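Local coordinates for protein glycosyl hydrolase, family 38 (Enterococcus faecalis, PDB 5KBP) that probably hydrolyses alpha-mannosidic linkages in carbohydrates as a family 38 glycoside hydrolase, at residues D354-S360 / N570-F574; F661-N667 / G772-Y778; I751-G755 / E767-Q771. All blocks are in the same frame, centred on the assembly; numbering follows the deposited sequence.

The three contacts form a row from the middle domain into the C-terminal beta-rich part, with interaction 3 touching both others. Its centre lies about 11 Å from that of interaction 1 and about 14 Å from that of interaction 2, whereas the centres of 1 and 2 are about 21 Å apart. Along the sequence interaction 1 closes first; interaction 3 is then nested inside the loop closed by interaction 2, because both its segments lie between 661-667 and 772-778, the second running straight into strand 772-783. Arg752 reaches from interaction 3 to the carbonyl of Asn570 in interaction 1. The series thus connects segment 354-360 to two antiparallel sheets, through strands 745-753 and 772-783.

Interaction 1 (D354-S360 / N570-F574); sequences DSICGCS and NEYIF
Cys359 and Glu571 bring the two backbones together, their CA atoms 5.1 Å apart, where the chain leaving helix 353-356 meets a loop that follows strand 555-566. Gly358, with positive phi (72°), turns the chain out of the helix, and Ser360 OG returns to Asp354 O at 2.9 Å. On the other side, Asn570 OD1 accepts from Tyr572 N and Ile573 N, an Asx turn that fixes the loop carrying Glu571 and Tyr572. One side-chain meeting is a CH-pi contact: Cys359 CB lies over one face of the Tyr572 ring, 3.6 Å from its centroid. With chi1 at 56°, the sulfur sits between backbone N and carbonyl carbon and approaches the same ring obliquely, Cys359 SG being 4.2 Å from the Tyr572 centroid. Cys357 SG and Cys359 SG stand 4.9 Å apart, with no disulfide in this structure. Equally important, the Glu571 carboxylate enters among backbone carbonyls, Glu571 OE2 lying 2.8 Å from Ser360 O. Its other oxygen makes a salt bridge to Arg303, which probably offsets the crowding of oxygens. This wholly buried contact joins the middle domain to the C-terminal beta-rich part: helix 362-393 meets Ser355 and Ser360 through Met368 and His365, Lys307 of helix 304-332 binds Ile356 O, and Arg752 of strand 745-753 binds Asn570 O.

Interaction 2 (F661-N667 / G772-Y778); sequences FETTINN and GEYTFKY
Thr663 OG1 is shared by two hydroxyls, Tyr778 OH across the strands at 2.5 Å and Thr648 on the adjoining strand 641-653. The tyrosine presents its edge to the threonine and its face to Phe661, whose CB sits 3.7 Å from the Tyr778 centroid, 16° off the ring normal. The torsion chi1 of 55° swings the Tyr778 ring back over strand 661-667, where it reaches both residues. The two aromatic planes meet at 39°, with Phe661 CD2 3.6 Å from Tyr778 CD2. Farther along, Ile665 CD1 meets the edge of the Phe776 ring at 3.9 Å from CE2. These residues share one face of the sheet with Asn667 and Tyr774, and pack toward strands 555-566 and 745-753 and helix 304-332. The other face is more polar: Glu662 and Lys777 lie side by side without their charged ends touching, and the methyl of Thr664 rests against Thr775 OG1. Four hydrogen-bonded pairs, from Phe661 with Tyr778 to Asn667 with Gly772, alternate with three non-hydrogen-bonded ones. Such a regular antiparallel ladder, one face mainly aromatic and aliphatic, the other polar and partly exposed, fits the large beta-sandwich of the family 38 C-terminal region, which belongs to the galactose mutarotase-like clan.

Interaction 3 (I751-G755 / E767-Q771); sequences IRCVG and EAQCQ
Gln769, which buries more area here than any other residue of the two segments, lays its side-chain amide alongside the backbone from Cys753 to Gly755. A bend at chi2 (-74°) folds the chain back, so that Gln769 CD comes to 3.1 Å from Val754 O while Gln769 OE1 rests 3.3 Å from Cys753 CB. Neither amide atom is hydrogen-bonded to segment 751-755; OE1 accepts instead from the backbone N of Asp671, which holds the amide in its place. Gly755, lacking a side chain, lets Gln769 NE2 lie close beside its backbone. The CB-SG bond of Cys753 lies broadside to Gln769 O, with SG 3.1 Å away. That same carbonyl receives Gln771 NE2 from well above its plane, and Gln771 NE2 also binds Ile669 O. Ile751 is fully extended, with CG1 anti to the backbone N (chi1 -172°) and CD1 carried outward until it meets Cys770 CB at 3.6 Å. Cys770 itself has positive phi (55°), where the chain leaves the 3-10 turn 767-769 on its way to strand 772-783. At the other end, Val754 CG2 touches Ala768 CB at 4.2 Å, and the backbones share one weak hydrogen bond, Val754 N to Ala768 O at 3.4 Å. The Arg752 side chain leaves the backbone away from 767-771 and ends in a salt bridge with Asp567 and bonds to Ser301 and Asn298. Its guanidinium thus serves the neighbouring loops and takes little part here. With one weak bond between the segments, the hold of the turn on the strand probably rests mostly on close packing, helped by the short connection between them, while the buried polar groups of Gln769 and Arg752 find their stronger partners in surrounding loops.

Interaction 1 (D354-S360 / N570-F574)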
ATOM      1  N   ASP A 354      -3.107  -8.118  15.374  1.00 45.86           N
ATOM      2  CA  ASP A 354      -3.636  -8.832  14.217  1.00 44.49           C
ATOM      3  C   ASP A 354      -2.837  -8.558  12.947  1.00 48.57           C
ATOM      4  O   ASP A 354      -2.859  -9.382  12.027  1.00 47.27           O
ATOM      5  CB  ASP A 354      -5.105  -8.474  14.001  1.00 52.25           C
ATOM      6  CG  ASP A 354      -6.007  -9.071  15.060  1.00 60.09           C
ATOM      7  OD1 ASP A 354      -5.576 -10.030  15.735  1.00 52.80           O
ATOM      8  OD2 ASP A 354      -7.148  -8.589  15.215  1.00 62.99           O
ATOM      9  N   SER A 355      -2.124  -7.433  12.883  1.00 46.19           N
ATOM     10  CA  SER A 355      -1.307  -7.134  11.712  1.00 44.46           C
ATOM     11  C   SER A 355      -0.001  -7.924  11.728  1.00 41.25           C
ATOM     12  O   SER A 355       0.260  -8.734  10.833  1.00 40.89           O
ATOM     13  CB  SER A 355      -1.022  -5.630  11.641  1.00 40.92           C
ATOM     14  OG  SER A 355      -2.213  -4.891  11.439  1.00 44.28           O
ATOM     15  N   ILE A 356       0.823  -7.707  12.756  1.00 43.05           N
ATOM     16  CA  ILE A 356       2.171  -8.269  12.763  1.00 42.70           C
ATOM     17  C   ILE A 356       2.145  -9.777  12.992  1.00 46.79           C
ATOM     18  O   ILE A 356       3.046 -10.492  12.538  1.00 49.04           O
ATOM     19  CB  ILE A 356       3.041  -7.543  13.807  1.00 40.55           C
ATOM     20  CG1 ILE A 356       4.502  -7.986  13.700  1.00 44.10           C
ATOM     21  CG2 ILE A 356       2.497  -7.766  15.212  1.00 43.38           C
ATOM     22  CD1 ILE A 356       5.133  -7.688  12.354  1.00 46.81           C
ATOM     23  N   CYS A 357       1.122 -10.294  13.679  1.00 42.88           N
ATOM     24  CA  CYS A 357       1.031 -11.738  13.867  1.00 43.33           C
ATOM     25  C   CYS A 357       0.737 -12.473  12.567  1.00 45.31           C
ATOM     26  O   CYS A 357       0.896 -13.698  12.514  1.00 40.07           O
ATOM     27  CB  CYS A 357      -0.043 -12.083  14.900  1.00 47.44           C
ATOM     28  SG  CYS A 357       0.383 -11.656  16.605  1.00 50.35           S
ATOM     29  N   GLY A 358       0.316 -11.761  11.526  1.00 38.16           N
ATOM     30  CA  GLY A 358      -0.017 -12.401  10.270  1.00 44.84           C
ATOM     31  C   GLY A 358      -1.305 -13.191  10.300  1.00 53.28           C
ATOM     32  O   GLY A 358      -1.448 -14.156   9.546  1.00 54.17           O
ATOM     33  N   CYS A 359      -2.248 -12.809  11.158  1.00 45.92           N
ATOM     34  CA  CYS A 359      -3.513 -13.516  11.314  1.00 44.50           C
ATOM     35  C   CYS A 359      -4.687 -12.684  10.805  1.00 42.59           C
ATOM     36  O   CYS A 359      -5.743 -12.614  11.437  1.00 51.82           O
ATOM     37  CB  CYS A 359      -3.729 -13.916  12.770  1.00 53.24           C
ATOM     38  SG  CYS A 359      -3.677 -12.540  13.938  1.00 56.54           S
ATOM     39  N   SER A 360      -4.512 -12.044   9.656  1.00 39.18           N
ATOM     40  CA  SER A 360      -5.558 -11.285   8.986  1.00 36.98           C
ATOM     41  C   SER A 360      -5.779 -11.873   7.593  1.00 37.93           C
ATOM     42  O   SER A 360      -5.172 -12.881   7.217  1.00 39.47           O
ATOM     43  CB  SER A 360      -5.190  -9.800   8.927  1.00 42.89           C
ATOM     44  OG  SER A 360      -5.122  -9.240  10.225  1.00 41.60           O
ATOM     45  N   ASN A 570      -3.844 -23.071  11.037  1.00 45.58           N
ATOM     46  CA  ASN A 570      -4.238 -21.767  10.520  1.00 43.68           C
ATOM     47  C   ASN A 570      -3.117 -20.774  10.809  1.00 42.69           C
ATOM     48  O   ASN A 570      -2.025 -21.153  11.244  1.00 40.69           O
ATOM     49  CB  ASN A 570      -5.579 -21.334  11.127  1.00 34.25           C
ATOM     50  CG  ASN A 570      -5.611 -21.478  12.638  1.00 44.83           C
ATOM     51  OD1 ASN A 570      -4.652 -21.133  13.328  1.00 54.49           O
ATOM     52  ND2 ASN A 570      -6.715 -22.001  13.158  1.00 40.64           N
ATOM     53  N   GLU A 571      -3.393 -19.490  10.570  1.00 44.17           N
ATOM     54  CA  GLU A 571      -2.397 -18.456  10.827  1.00 45.25           C
ATOM     55  C   GLU A 571      -2.083 -18.310  12.310  1.00 46.37           C
ATOM     56  O   GLU A 571      -1.045 -17.734  12.658  1.00 46.14           O
ATOM     57  CB  GLU A 571      -2.870 -17.119  10.257  1.00 44.74           C
ATOM     58  CG  GLU A 571      -3.236 -17.182   8.782  1.00 40.12           C
ATOM     59  CD  GLU A 571      -3.523 -15.819   8.185  1.00 40.69           C
ATOM     60  OE1 GLU A 571      -2.831 -15.431   7.220  1.00 33.69           O
ATOM     61  OE2 GLU A 571      -4.434 -15.129   8.688  1.00 36.24           O
ATOM     62  N   TYR A 572      -2.944 -18.821  13.188  1.00 46.90           N
ATOM     63  CA  TYR A 572      -2.713 -18.750  14.626  1.00 44.15           C
ATOM     64  C   TYR A 572      -1.946 -19.953  15.161  1.00 51.34           C
ATOM     65  O   TYR A 572      -1.067 -19.795  16.016  1.00 57.99           O
ATOM     66  CB  TYR A 572      -4.044 -18.648  15.375  1.00 40.90           C
ATOM     67  CG  TYR A 572      -4.757 -17.321  15.252  1.00 44.96           C
ATOM     68  CD1 TYR A 572      -4.488 -16.284  16.133  1.00 37.12           C
ATOM     69  CD2 TYR A 572      -5.719 -17.116  14.272  1.00 43.95           C
ATOM     70  CE1 TYR A 572      -5.145 -15.071  16.034  1.00 41.68           C
ATOM     71  CE2 TYR A 572      -6.383 -15.907  14.165  1.00 47.16           C
ATOM     72  CZ  TYR A 572      -6.092 -14.887  15.047  1.00 47.23           C
ATOM     73  OH  TYR A 572      -6.750 -13.681  14.942  1.00 52.80           O
ATOM     74  N   ILE A 573      -2.271 -21.154  14.687  1.00 44.56           N
ATOM     75  CA  ILE A 573      -1.865 -22.392  15.338  1.00 43.99           C
ATOM     76  C   ILE A 573      -1.293 -23.355  14.308  1.00 48.53           C
ATOM     77  O   ILE A 573      -1.837 -23.504  13.207  1.00 44.26           O
ATOM     78  CB  ILE A 573      -3.052 -23.041  16.086  1.00 48.97           C
ATOM     79  CG1 ILE A 573      -3.630 -22.062  17.112  1.00 47.58           C
ATOM     80  CG2 ILE A 573      -2.625 -24.336  16.762  1.00 55.55           C
ATOM     81  CD1 ILE A 573      -4.819 -22.596  17.872  1.00 54.89           C
ATOM     82  N   PHE A 574      -0.190 -24.006  14.669  1.00 47.09           N
ATOM     83  CA  PHE A 574       0.376 -25.093  13.886  1.00 45.70           C
ATOM     84  C   PHE A 574      -0.197 -26.418  14.368  1.00 46.29           C
ATOM     85  O   PHE A 574      -0.358 -26.635  15.573  1.00 48.11           O
ATOM     86  CB  PHE A 574       1.903 -25.107  14.004  1.00 37.24           C
ATOM     87  CG  PHE A 574       2.544 -26.386  13.527  1.00 40.04           C
ATOM     88  CD1 PHE A 574       2.838 -26.571  12.187  1.00 35.15           C
ATOM     89  CD2 PHE A 574       2.873 -27.395  14.422  1.00 45.02           C
ATOM     90  CE1 PHE A 574       3.433 -27.740  11.743  1.00 45.65           C
ATOM     91  CE2 PHE A 574       3.469 -28.568  13.984  1.00 45.95           C
ATOM     92  CZ  PHE A 574       3.749 -28.739  12.642  1.00 48.60           C
TER

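Interaction 2 (F661-N667 / G772-Y778)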
ATOM      1  N   PHE A 661      24.723 -18.209   8.160  1.00 53.98           N
ATOM      2  CA  PHE A 661      23.952 -19.025   7.235  1.00 48.18           C
ATOM      3  C   PHE A 661      23.000 -18.148   6.435  1.00 48.82           C
ATOM      4  O   PHE A 661      22.494 -17.138   6.932  1.00 51.64           O
ATOM      5  CB  PHE A 661      23.153 -20.106   7.971  1.00 48.34           C
ATOM      6  CG  PHE A 661      23.975 -20.927   8.918  1.00 57.05           C
ATOM      7  CD1 PHE A 661      24.982 -21.750   8.445  1.00 59.87           C
ATOM      8  CD2 PHE A 661      23.737 -20.883  10.282  1.00 52.96           C
ATOM      9  CE1 PHE A 661      25.741 -22.508   9.315  1.00 63.80           C
ATOM     10  CE2 PHE A 661      24.492 -21.640  11.157  1.00 60.49           C
ATOM     11  CZ  PHE A 661      25.495 -22.455  10.672  1.00 64.77           C
ATOM     12  N   GLU A 662      22.756 -18.549   5.188  1.00 46.59           N
ATOM     13  CA  GLU A 662      21.819 -17.850   4.309  1.00 44.81           C
ATOM     14  C   GLU A 662      21.121 -18.907   3.459  1.00 52.92           C
ATOM     15  O   GLU A 662      21.676 -19.373   2.460  1.00 53.54           O
ATOM     16  CB  GLU A 662      22.532 -16.818   3.443  1.00 55.72           C
ATOM     17  CG  GLU A 662      21.721 -15.556   3.198  1.00 75.39           C
ATOM     18  CD  GLU A 662      22.453 -14.542   2.342  1.00 91.99           C
ATOM     19  OE1 GLU A 662      22.265 -14.556   1.108  1.00 94.92           O
ATOM     20  OE2 GLU A 662      23.221 -13.733   2.902  1.00 95.44           O
ATOM     21  N   THR A 663      19.912 -19.285   3.862  1.00 53.96           N
ATOM     22  CA  THR A 663      19.144 -20.320   3.182  1.00 47.34           C
ATOM     23  C   THR A 663      18.119 -19.674   2.258  1.00 45.28           C
ATOM     24  O   THR A 663      17.369 -18.788   2.680  1.00 49.95           O
ATOM     25  CB  THR A 663      18.445 -21.231   4.192  1.00 52.77           C
ATOM     26  OG1 THR A 663      19.423 -21.881   5.015  1.00 54.56           O
ATOM     27  CG2 THR A 663      17.610 -22.281   3.477  1.00 52.48           C
ATOM     28  N   THR A 664      18.091 -20.116   1.003  1.00 46.96           N
ATOM     29  CA  THR A 664      17.164 -19.604   0.005  1.00 49.83           C
ATOM     30  C   THR A 664      16.348 -20.747  -0.581  1.00 46.86           C
ATOM     31  O   THR A 664      16.889 -21.810  -0.901  1.00 45.19           O
ATOM     32  CB  THR A 664      17.898 -18.869  -1.123  1.00 48.12           C
ATOM     33  OG1 THR A 664      18.833 -19.759  -1.746  1.00 64.14           O
ATOM     34  CG2 THR A 664      18.640 -17.661  -0.580  1.00 50.16           C
ATOM     35  N   ILE A 665      15.039 -20.524  -0.717  1.00 48.40           N
ATOM     36  CA  ILE A 665      14.126 -21.504  -1.292  1.00 50.52           C
ATOM     37  C   ILE A 665      13.173 -20.792  -2.243  1.00 57.43           C
ATOM     38  O   ILE A 665      12.959 -19.581  -2.159  1.00 56.89           O
ATOM     39  CB  ILE A 665      13.312 -22.268  -0.218  1.00 49.25           C
ATOM     40  CG1 ILE A 665      12.380 -21.310   0.526  1.00 55.83           C
ATOM     41  CG2 ILE A 665      14.233 -22.988   0.758  1.00 39.55           C
ATOM     42  CD1 ILE A 665      11.401 -21.998   1.456  1.00 59.32           C
ATOM     43  N   ASN A 666      12.596 -21.569  -3.156  1.00 55.87           N
ATOM     44  CA  ASN A 666      11.501 -21.122  -4.012  1.00 49.61           C
ATOM     45  C   ASN A 666      10.265 -21.913  -3.590  1.00 48.69           C
ATOM     46  O   ASN A 666       9.927 -22.944  -4.175  1.00 49.43           O
ATOM     47  CB  ASN A 666      11.828 -21.315  -5.492  1.00 45.65           C
ATOM     48  CG  ASN A 666      10.713 -20.835  -6.399  1.00 60.83           C
ATOM     49  OD1 ASN A 666       9.905 -19.990  -6.013  1.00 53.38           O
ATOM     50  ND2 ASN A 666      10.665 -21.371  -7.612  1.00 63.98           N
ATOM     51  N   ASN A 667       9.592 -21.419  -2.558  1.00 49.96           N
ATOM     52  CA  ASN A 667       8.508 -22.155  -1.913  1.00 40.34           C
ATOM     53  C   ASN A 667       7.315 -22.248  -2.854  1.00 42.92           C
ATOM     54  O   ASN A 667       6.560 -21.288  -3.024  1.00 38.75           O
ATOM     55  CB  ASN A 667       8.125 -21.482  -0.601  1.00 35.11           C
ATOM     56  CG  ASN A 667       7.082 -22.263   0.168  1.00 43.66           C
ATOM     57  OD1 ASN A 667       6.070 -21.713   0.602  1.00 44.42           O
ATOM     58  ND2 ASN A 667       7.316 -23.558   0.327  1.00 47.75           N
ATOM     59  N   GLY A 772       6.767 -18.366  -3.214  1.00 50.39           N
ATOM     60  CA  GLY A 772       7.718 -17.540  -3.920  1.00 54.00           C
ATOM     61  C   GLY A 772       9.110 -17.672  -3.341  1.00 50.12           C
ATOM     62  O   GLY A 772       9.409 -18.604  -2.586  1.00 49.61           O
ATOM     63  N   GLU A 773       9.964 -16.718  -3.708  1.00 51.40           N
ATOM     64  CA  GLU A 773      11.359 -16.720  -3.292  1.00 51.35           C
ATOM     65  C   GLU A 773      11.501 -16.187  -1.872  1.00 45.20           C
ATOM     66  O   GLU A 773      10.867 -15.195  -1.498  1.00 47.43           O
ATOM     67  CB  GLU A 773      12.196 -15.869  -4.248  1.00 64.73           C
ATOM     68  CG  GLU A 773      12.190 -16.339  -5.696  1.00 83.38           C
ATOM     69  CD  GLU A 773      13.358 -17.250  -6.020  1.00101.42           C
ATOM     70  OE1 GLU A 773      13.259 -18.027  -6.994  1.00108.51           O
ATOM     71  OE2 GLU A 773      14.375 -17.190  -5.298  1.00106.33           O
ATOM     72  N   TYR A 774      12.347 -16.846  -1.082  1.00 35.81           N
ATOM     73  CA  TYR A 774      12.591 -16.446   0.296  1.00 38.20           C
ATOM     74  C   TYR A 774      14.057 -16.662   0.640  1.00 49.02           C
ATOM     75  O   TYR A 774      14.694 -17.599   0.154  1.00 56.64           O
ATOM     76  CB  TYR A 774      11.707 -17.223   1.282  1.00 39.25           C
ATOM     77  CG  TYR A 774      10.271 -16.756   1.306  1.00 44.52           C
ATOM     78  CD1 TYR A 774       9.334 -17.281   0.427  1.00 48.29           C
ATOM     79  CD2 TYR A 774       9.853 -15.785   2.206  1.00 41.83           C
ATOM     80  CE1 TYR A 774       8.021 -16.852   0.444  1.00 48.78           C
ATOM     81  CE2 TYR A 774       8.541 -15.351   2.232  1.00 51.58           C
ATOM     82  CZ  TYR A 774       7.631 -15.888   1.348  1.00 56.14           C
ATOM     83  OH  TYR A 774       6.324 -15.457   1.371  1.00 59.90           O
ATOM     84  N   THR A 775      14.583 -15.779   1.485  1.00 50.81           N
ATOM     85  CA  THR A 775      15.956 -15.862   1.968  1.00 53.42           C
ATOM     86  C   THR A 775      15.943 -15.694   3.479  1.00 51.23           C
ATOM     87  O   THR A 775      15.496 -14.659   3.984  1.00 53.81           O
ATOM     88  CB  THR A 775      16.845 -14.797   1.321  1.00 54.88           C
ATOM     89  OG1 THR A 775      16.866 -14.986  -0.099  1.00 64.47           O
ATOM     90  CG2 THR A 775      18.263 -14.887   1.865  1.00 42.43           C
ATOM     91  N   PHE A 776      16.430 -16.703   4.194  1.00 50.29           N
ATOM     92  CA  PHE A 776      16.455 -16.706   5.651  1.00 42.46           C
ATOM     93  C   PHE A 776      17.892 -16.527   6.122  1.00 45.86           C
ATOM     94  O   PHE A 776      18.771 -17.318   5.764  1.00 52.15           O
ATOM     95  CB  PHE A 776      15.864 -18.002   6.204  1.00 45.02           C
ATOM     96  CG  PHE A 776      14.564 -18.393   5.563  1.00 39.87           C
ATOM     97  CD1 PHE A 776      13.386 -17.758   5.911  1.00 37.90           C
ATOM     98  CD2 PHE A 776      14.522 -19.397   4.608  1.00 48.16           C
ATOM     99  CE1 PHE A 776      12.188 -18.112   5.317  1.00 48.59           C
ATOM    100  CE2 PHE A 776      13.328 -19.759   4.013  1.00 53.14           C
ATOM    101  CZ  PHE A 776      12.159 -19.115   4.369  1.00 48.01           C
ATOM    102  N   LYS A 777      18.125 -15.490   6.924  1.00 44.15           N
ATOM    103  CA  LYS A 777      19.445 -15.177   7.457  1.00 49.46           C
ATOM    104  C   LYS A 777      19.490 -15.554   8.931  1.00 45.38           C
ATOM    105  O   LYS A 777      18.675 -15.072   9.725  1.00 43.58           O
ATOM    106  CB  LYS A 777      19.778 -13.697   7.268  1.00 52.53           C
ATOM    107  CG  LYS A 777      19.909 -13.272   5.815  1.00 60.19           C
ATOM    108  CD  LYS A 777      20.303 -11.808   5.703  1.00 69.51           C
ATOM    109  CE  LYS A 777      20.444 -11.385   4.250  1.00 75.94           C
ATOM    110  NZ  LYS A 777      20.828  -9.952   4.122  1.00 80.64           N
ATOM    111  N   TYR A 778      20.443 -16.409   9.291  1.00 43.35           N
ATOM    112  CA  TYR A 778      20.610 -16.867  10.663  1.00 48.96           C
ATOM    113  C   TYR A 778      22.063 -17.299  10.837  1.00 52.58           C
ATOM    114  O   TYR A 778      22.840 -17.326   9.879  1.00 56.79           O
ATOM    115  CB  TYR A 778      19.620 -17.989  10.996  1.00 37.87           C
ATOM    116  CG  TYR A 778      19.654 -19.175  10.052  1.00 42.34           C
ATOM    117  CD1 TYR A 778      19.092 -19.098   8.782  1.00 43.08           C
ATOM    118  CD2 TYR A 778      20.226 -20.378  10.441  1.00 39.98           C
ATOM    119  CE1 TYR A 778      19.116 -20.180   7.922  1.00 46.80           C
ATOM    120  CE2 TYR A 778      20.253 -21.467   9.586  1.00 42.99           C
ATOM    121  CZ  TYR A 778      19.696 -21.362   8.328  1.00 45.02           C
ATOM    122  OH  TYR A 778      19.718 -22.440   7.472  1.00 44.61           O
TER

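Interaction 3 (I751-G755 / E767-Q771)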
ATOM      1  N   ILE A 751       9.759 -21.096   7.807  1.00 43.82           N
ATOM      2  CA  ILE A 751       8.565 -20.671   7.086  1.00 42.43           C
ATOM      3  C   ILE A 751       7.444 -21.646   7.416  1.00 45.73           C
ATOM      4  O   ILE A 751       7.669 -22.853   7.539  1.00 45.65           O
ATOM      5  CB  ILE A 751       8.841 -20.581   5.564  1.00 38.64           C
ATOM      6  CG1 ILE A 751       7.662 -19.948   4.823  1.00 38.43           C
ATOM      7  CG2 ILE A 751       9.169 -21.952   4.982  1.00 31.28           C
ATOM      8  CD1 ILE A 751       7.939 -19.704   3.352  1.00 37.26           C
ATOM      9  N   ARG A 752       6.237 -21.109   7.587  1.00 41.76           N
ATOM     10  CA  ARG A 752       5.059 -21.918   7.883  1.00 43.02           C
ATOM     11  C   ARG A 752       3.922 -21.451   6.991  1.00 45.91           C
ATOM     12  O   ARG A 752       3.601 -20.258   6.969  1.00 41.07           O
ATOM     13  CB  ARG A 752       4.668 -21.819   9.360  1.00 34.68           C
ATOM     14  CG  ARG A 752       3.598 -22.811   9.781  1.00 41.98           C
ATOM     15  CD  ARG A 752       3.365 -22.787  11.283  1.00 48.04           C
ATOM     16  NE  ARG A 752       2.689 -21.567  11.716  1.00 50.40           N
ATOM     17  CZ  ARG A 752       1.369 -21.436  11.788  1.00 43.99           C
ATOM     18  NH1 ARG A 752       0.832 -20.293  12.193  1.00 39.74           N
ATOM     19  NH2 ARG A 752       0.585 -22.450  11.452  1.00 41.39           N
ATOM     20  N   CYS A 753       3.313 -22.386   6.266  1.00 46.70           N
ATOM     21  CA  CYS A 753       2.358 -22.072   5.212  1.00 47.21           C
ATOM     22  C   CYS A 753       1.007 -22.694   5.539  1.00 47.57           C
ATOM     23  O   CYS A 753       0.909 -23.912   5.719  1.00 50.25           O
ATOM     24  CB  CYS A 753       2.871 -22.575   3.862  1.00 44.41           C
ATOM     25  SG  CYS A 753       4.621 -22.203   3.560  1.00 50.59           S
ATOM     26  N   VAL A 754      -0.030 -21.858   5.606  1.00 37.19           N
ATOM     27  CA  VAL A 754      -1.394 -22.296   5.868  1.00 38.66           C
ATOM     28  C   VAL A 754      -2.321 -21.607   4.874  1.00 45.37           C
ATOM     29  O   VAL A 754      -1.914 -20.724   4.119  1.00 46.21           O
ATOM     30  CB  VAL A 754      -1.834 -22.006   7.316  1.00 39.40           C
ATOM     31  CG1 VAL A 754      -1.100 -22.925   8.281  1.00 38.03           C
ATOM     32  CG2 VAL A 754      -1.575 -20.548   7.660  1.00 36.59           C
ATOM     33  N   GLY A 755      -3.587 -22.019   4.884  1.00 44.81           N
ATOM     34  CA  GLY A 755      -4.528 -21.531   3.893  1.00 45.00           C
ATOM     35  C   GLY A 755      -5.725 -20.768   4.426  1.00 42.71           C
ATOM     36  O   GLY A 755      -6.522 -20.244   3.643  1.00 44.25           O
ATOM     37  N   GLU A 767      -2.669 -16.389   0.249  1.00 42.48           N
ATOM     38  CA  GLU A 767      -1.354 -15.760   0.301  1.00 47.66           C
ATOM     39  C   GLU A 767      -0.634 -16.016   1.619  1.00 50.10           C
ATOM     40  O   GLU A 767       0.544 -15.663   1.740  1.00 56.11           O
ATOM     41  CB  GLU A 767      -1.478 -14.257   0.049  1.00 42.78           C
ATOM     42  CG  GLU A 767      -1.848 -13.920  -1.388  1.00 48.60           C
ATOM     43  CD  GLU A 767      -1.992 -12.431  -1.622  1.00 62.32           C
ATOM     44  OE1 GLU A 767      -2.108 -12.025  -2.796  1.00 66.22           O
ATOM     45  OE2 GLU A 767      -1.990 -11.669  -0.634  1.00 65.63           O
ATOM     46  N   ALA A 768      -1.311 -16.614   2.602  1.00 39.34           N
ATOM     47  CA  ALA A 768      -0.638 -17.103   3.798  1.00 39.35           C
ATOM     48  C   ALA A 768       0.185 -18.354   3.527  1.00 41.58           C
ATOM     49  O   ALA A 768       0.929 -18.791   4.413  1.00 47.07           O
ATOM     50  CB  ALA A 768      -1.658 -17.384   4.902  1.00 37.21           C
ATOM     51  N   GLN A 769       0.064 -18.942   2.334  1.00 31.41           N
ATOM     52  CA  GLN A 769       0.897 -20.074   1.951  1.00 41.18           C
ATOM     53  C   GLN A 769       2.326 -19.663   1.626  1.00 42.94           C
ATOM     54  O   GLN A 769       3.168 -20.542   1.417  1.00 42.68           O
ATOM     55  CB  GLN A 769       0.281 -20.802   0.753  1.00 45.90           C
ATOM     56  CG  GLN A 769      -1.093 -21.403   1.014  1.00 45.64           C
ATOM     57  CD  GLN A 769      -1.045 -22.657   1.870  1.00 48.50           C
ATOM     58  OE1 GLN A 769       0.020 -23.079   2.317  1.00 45.18           O
ATOM     59  NE2 GLN A 769      -2.204 -23.261   2.098  1.00 43.21           N
ATOM     60  N   CYS A 770       2.606 -18.361   1.557  1.00 35.25           N
ATOM     61  CA  CYS A 770       3.965 -17.835   1.423  1.00 39.89           C
ATOM     62  C   CYS A 770       4.688 -18.436   0.220  1.00 38.60           C
ATOM     63  O   CYS A 770       5.800 -18.959   0.327  1.00 45.77           O
ATOM     64  CB  CYS A 770       4.762 -18.064   2.708  1.00 45.55           C
ATOM     65  SG  CYS A 770       4.048 -17.286   4.170  1.00 46.91           S
ATOM     66  N   GLN A 771       4.044 -18.358  -0.939  1.00 42.55           N
ATOM     67  CA  GLN A 771       4.638 -18.870  -2.163  1.00 49.75           C
ATOM     68  C   GLN A 771       5.628 -17.863  -2.737  1.00 45.30           C
ATOM     69  O   GLN A 771       5.373 -16.656  -2.745  1.00 51.38           O
ATOM     70  CB  GLN A 771       3.553 -19.180  -3.198  1.00 46.80           C
ATOM     71  CG  GLN A 771       2.494 -20.174  -2.734  1.00 39.12           C
ATOM     72  CD  GLN A 771       3.024 -21.591  -2.614  1.00 49.92           C
ATOM     73  OE1 GLN A 771       2.992 -22.362  -3.573  1.00 56.44           O
ATOM     74  NE2 GLN A 771       3.507 -21.945  -1.428  1.00 46.80           N
TER